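Local coordinates for protein methylmalonyl-CoA carboxyltransferase 12S subunit (Propionibacterium freudenreichii, PDB 1ON3) that transfers the carboxyl group of methylmalonyl-CoA to the biotin of the 1.3S subunit, forming the hexameric core of the transcarboxylase complex, at residues S347-A351 with H387-M391; Q366-V370 with A417-R421. All blocks are in the same frame, centred on the assembly; numbering follows the deposited sequence.

Contact 1 (S347-A351 with H387-M391). With CD (cadmium ion), chain K.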
loop_
_atom_site.group_PDB
_atom_site.type_symbol
_atom_site.label_atom_id
_atom_site.label_comp_id
_atom_site.label_asym_id
_atom_site.label_seq_id
_atom_site.Cartn_x
_atom_site.Cartn_y
_atom_site.Cartn_z
ATOM N N SER E 347 15.895 18.745 -28.344
ATOM C CA SER E 347 15.714 17.539 -27.518
ATOM C C SER E 347 15.412 17.928 -26.064
ATOM O O SER E 347 14.537 17.326 -25.419
ATOM C CB SER E 347 16.978 16.666 -27.564
ATOM O OG SER E 347 17.189 16.157 -28.875
ATOM N N ASP E 348 16.148 18.916 -25.548
ATOM C CA ASP E 348 15.938 19.401 -24.183
ATOM C C ASP E 348 14.548 20.034 -24.073
ATOM O O ASP E 348 13.802 19.779 -23.120
ATOM C CB ASP E 348 16.961 20.480 -23.797
ATOM C CG ASP E 348 18.320 19.921 -23.401
ATOM O OD1 ASP E 348 18.411 18.775 -22.931
ATOM O OD2 ASP E 348 19.306 20.671 -23.523
ATOM N N LYS E 349 14.226 20.888 -25.043
ATOM C CA LYS E 349 12.936 21.589 -25.090
ATOM C C LYS E 349 11.779 20.598 -25.059
ATOM O O LYS E 349 10.816 20.757 -24.303
ATOM C CB LYS E 349 12.846 22.436 -26.366
ATOM C CG LYS E 349 11.533 23.195 -26.543
ATOM C CD LYS E 349 11.566 24.036 -27.818
ATOM C CE LYS E 349 10.286 24.827 -28.043
ATOM N NZ LYS E 349 10.399 25.773 -29.214
ATOM N N ALA E 350 11.883 19.560 -25.876
ATOM C CA ALA E 350 10.836 18.547 -25.940
ATOM C C ALA E 350 10.741 17.714 -24.666
ATOM O O ALA E 350 9.659 17.556 -24.089
ATOM C CB ALA E 350 11.071 17.630 -27.153
ATOM N N ALA E 351 11.876 17.190 -24.225
ATOM C CA ALA E 351 11.922 16.333 -23.037
ATOM C C ALA E 351 11.372 16.994 -21.776
ATOM O O ALA E 351 10.612 16.371 -21.032
ATOM C CB ALA E 351 13.364 15.849 -22.793
ATOM N N HIS E 387 21.665 13.976 -25.148
ATOM C CA HIS E 387 20.546 14.919 -25.138
ATOM C C HIS E 387 19.332 14.319 -25.864
ATOM O O HIS E 387 18.213 14.364 -25.363
ATOM C CB HIS E 387 20.925 16.264 -25.780
ATOM C CG HIS E 387 21.815 17.121 -24.926
ATOM N ND1 HIS E 387 23.172 16.905 -24.814
ATOM C CD2 HIS E 387 21.540 18.196 -24.149
ATOM C CE1 HIS E 387 23.694 17.813 -24.005
ATOM N NE2 HIS E 387 22.725 18.608 -23.587
ATOM N N GLY E 388 19.565 13.744 -27.037
ATOM C CA GLY E 388 18.482 13.140 -27.793
ATOM C C GLY E 388 17.839 12.028 -26.986
ATOM O O GLY E 388 16.627 11.815 -27.056
ATOM N N ALA E 389 18.650 11.335 -26.193
ATOM C CA ALA E 389 18.152 10.240 -25.362
ATOM C C ALA E 389 17.078 10.719 -24.371
ATOM O O ALA E 389 16.256 9.925 -23.904
ATOM C CB ALA E 389 19.303 9.595 -24.600
ATOM N N LYS E 390 17.095 12.010 -24.046
ATOM C CA LYS E 390 16.116 12.568 -23.122
ATOM C C LYS E 390 14.701 12.457 -23.672
ATOM O O LYS E 390 13.764 12.263 -22.918
ATOM C CB LYS E 390 16.425 14.032 -22.835
ATOM C CG LYS E 390 17.735 14.235 -22.091
ATOM C CD LYS E 390 18.039 15.708 -21.863
ATOM C CE LYS E 390 19.433 15.859 -21.224
ATOM N NZ LYS E 390 19.792 17.294 -20.979
ATOM N N MET E 391 14.539 12.604 -24.983
ATOM C CA MET E 391 13.200 12.486 -25.569
ATOM C C MET E 391 12.710 11.043 -25.473
ATOM O O MET E 391 11.560 10.788 -25.108
ATOM C CB MET E 391 13.215 12.933 -27.034
ATOM C CG MET E 391 13.386 14.430 -27.197
ATOM S SD MET E 391 13.401 14.951 -28.918
ATOM C CE MET E 391 11.676 14.711 -29.388
HETATM CD CD CD K . 23.267 20.177 -21.958
HETATM O O HOH W 1 21.030 20.216 -21.689
HETATM O O HOH W 2 23.289 22.122 -23.363
HETATM O O HOH W 3 25.608 20.230 -22.495
HETATM O O HOH W 4 23.496 18.372 -20.460
#
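The carboxylate of D348 sits at the edge of the H387 ring. D348 CG lies in the ring plane, and D348 OD2 is 3.4 Å from H387 CD2. The two planes are turned 58° apart. H387 NE2 binds the cadmium ion at 2.3 Å, with four waters and H387 of a second subunit also on the metal. One of these waters donates a hydrogen bond of 2.6 Å to D348 OD2. D348 therefore belongs to the second shell of the metal, holding one of its waters. R386 of the second subunit pairs with the same oxygen. The G383 carbonyl accepts from H387 ND1 and fixes the ring's rotation.

K390, extended beyond CG, brings NZ to the syn side of D348 OD1 at 2.8 Å in a salt bridge. NZ also bonds to O of C523, the last residue of the same chain. Beyond this polar end the contact is plain packing. S347 CB rests on the H387 carbonyl oxygen, and S347 OG, bonded to D343 O, lies 3.5 Å from G388 CA. The bend at chi3 (71°) turns M391 CE onto A350 CB.

The segment axes come within 7.9 Å at 26°. Helices 344-359 and 384-397 thus run side by side, with A350 reaching strand 316-323.

Contact 2 (Q366-V370 with A417-R421)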
loop_
_atom_site.group_PDB
_atom_site.type_symbol
_atom_site.label_atom_id
_atom_site.label_comp_id
_atom_site.label_asym_id
_atom_site.label_seq_id
_atom_site.Cartn_x
_atom_site.Cartn_y
_atom_site.Cartn_z
ATOM N N GLN E 366 1.564 14.463 -30.492
ATOM C CA GLN E 366 2.704 14.696 -31.382
ATOM C C GLN E 366 2.276 14.851 -32.841
ATOM O O GLN E 366 1.407 14.113 -33.320
ATOM C CB GLN E 366 3.700 13.518 -31.319
ATOM C CG GLN E 366 4.480 13.367 -30.003
ATOM C CD GLN E 366 3.573 13.094 -28.813
ATOM O OE1 GLN E 366 3.549 13.866 -27.855
ATOM N NE2 GLN E 366 2.825 11.987 -28.869
ATOM N N LEU E 367 2.886 15.816 -33.529
ATOM C CA LEU E 367 2.652 16.036 -34.961
ATOM C C LEU E 367 4.049 15.839 -35.556
ATOM O O LEU E 367 4.962 16.629 -35.309
ATOM C CB LEU E 367 2.134 17.449 -35.226
ATOM C CG LEU E 367 0.806 17.781 -34.545
ATOM C CD1 LEU E 367 0.403 19.212 -34.935
ATOM C CD2 LEU E 367 -0.275 16.770 -34.940
ATOM N N VAL E 368 4.205 14.770 -36.333
ATOM C CA VAL E 368 5.504 14.400 -36.874
ATOM C C VAL E 368 5.835 14.663 -38.345
ATOM O O VAL E 368 5.085 14.295 -39.248
ATOM C CB VAL E 368 5.772 12.893 -36.594
ATOM C CG1 VAL E 368 7.190 12.513 -37.029
ATOM C CG2 VAL E 368 5.576 12.586 -35.112
ATOM N N ASP E 369 6.987 15.294 -38.550
ATOM C CA ASP E 369 7.539 15.576 -39.870
ATOM C C ASP E 369 9.010 15.858 -39.579
ATOM O O ASP E 369 9.444 17.004 -39.553
ATOM C CB ASP E 369 6.882 16.797 -40.513
ATOM C CG ASP E 369 7.217 16.912 -41.991
ATOM O OD1 ASP E 369 8.109 16.155 -42.443
ATOM O OD2 ASP E 369 6.608 17.748 -42.696
ATOM N N VAL E 370 9.772 14.794 -39.342
ATOM C CA VAL E 370 11.182 14.915 -38.980
ATOM C C VAL E 370 12.059 14.005 -39.846
ATOM O O VAL E 370 11.842 12.795 -39.922
ATOM C CB VAL E 370 11.354 14.595 -37.450
ATOM C CG1 VAL E 370 10.921 13.151 -37.151
ATOM C CG2 VAL E 370 12.797 14.853 -37.002
ATOM N N ALA E 417 11.890 9.112 -31.418
ATOM C CA ALA E 417 11.987 10.171 -30.413
ATOM C C ALA E 417 10.708 10.997 -30.337
ATOM O O ALA E 417 10.474 11.687 -29.344
ATOM C CB ALA E 417 13.165 11.070 -30.723
ATOM N N MET E 418 9.892 10.933 -31.390
ATOM C CA MET E 418 8.633 11.661 -31.421
ATOM C C MET E 418 7.465 10.779 -30.979
ATOM O O MET E 418 6.311 11.014 -31.347
ATOM C CB MET E 418 8.365 12.229 -32.812
ATOM C CG MET E 418 9.307 13.359 -33.219
ATOM S SD MET E 418 9.132 14.827 -32.179
ATOM C CE MET E 418 7.502 15.397 -32.678
ATOM N N CYS E 419 7.799 9.752 -30.203
ATOM C CA CYS E 419 6.834 8.833 -29.614
ATOM C C CYS E 419 5.972 7.996 -30.559
ATOM O O CYS E 419 4.823 8.348 -30.830
ATOM C CB CYS E 419 5.916 9.604 -28.660
ATOM S SG CYS E 419 5.054 8.562 -27.473
ATOM N N ASN E 420 6.515 6.878 -31.044
ATOM C CA ASN E 420 5.741 5.999 -31.918
ATOM C C ASN E 420 5.090 4.944 -31.015
ATOM O O ASN E 420 5.174 5.044 -29.785
ATOM C CB ASN E 420 6.660 5.355 -32.969
ATOM C CG ASN E 420 7.398 4.146 -32.440
ATOM O OD1 ASN E 420 7.852 4.129 -31.295
ATOM N ND2 ASN E 420 7.532 3.122 -33.285
ATOM N N ARG E 421 4.444 3.934 -31.599
ATOM C CA ARG E 421 3.785 2.901 -30.799
ATOM C C ARG E 421 4.724 2.206 -29.821
ATOM O O ARG E 421 4.344 1.867 -28.698
ATOM C CB ARG E 421 3.178 1.839 -31.716
ATOM C CG ARG E 421 2.623 0.646 -30.978
ATOM C CD ARG E 421 1.129 0.760 -30.849
ATOM N NE ARG E 421 0.514 0.785 -32.171
ATOM C CZ ARG E 421 -0.690 1.289 -32.414
ATOM N NH1 ARG E 421 -1.404 1.808 -31.418
ATOM N NH2 ARG E 421 -1.172 1.286 -33.653
#
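The contact belongs to the crotonase-like alpha/beta core of the C-terminal carboxyltransferase region. Here the loop after helix 412-416 packs on strand 364-370 of the mixed sheet. M418 is the main side chain of the loop in this packing. It meets the inward row Q366, V368 and V370, while L367 and D369 point the other way.

V368 CG2 touches M418 CB at 3.6 Å. The two side chains lie alongside each other and run opposite ways. M418 is bent at both chi2 (-64°) and chi3 (-69°), which folds the chain back over the strand. Its CE comes to 3.9 Å from the L367 carbonyl oxygen. V370 CG1 makes a looser apolar contact with M418 CG at 4.3 Å.

Q366 is also bent, at chi2 (62°). Its CG lies 3.3 Å from the M418 carbonyl oxygen, and the NE2 end of its amide comes to 3.9 Å from C419 CB. No hydrogen bond joins the two segments. The buried amide is satisfied elsewhere: NE2 bonds to T404 OG1 and OE1 to Y395 OH, which together hold it in place. The C419 carbonyl bonds to the same T404 hydroxyl, so one residue of the next strand ties both segments.

Strand 364-370 lies between strands 326-333 and 402-407, with backbone bonds to both. M418 also touches N333 on the first of these. Helix 384-397 packs against the loop, with Y395 on C419.

How the contacts relate
The centres of the two contacts are 13 Å apart, and both lie in the C-terminal carboxyltransferase region. Their segments alternate along the chain: 347-351, 366-370, 387-391, 417-421. Helix 344-359 leads into strand 364-370. Helix 384-397 follows, before strand 402-407 and the loop after helix 412-416. The contacts meet directly at M391, whose CE lies 3.3 Å from A417 O and 3.8 Å from M418 SD. Helix 384-397 therefore links the helix pair of contact 1 to the sheet packing of contact 2. Contact 1 reaches a second subunit, whereas contact 2 is buried within one chain. The arrangement connects the subunit interface to the interior of the domain.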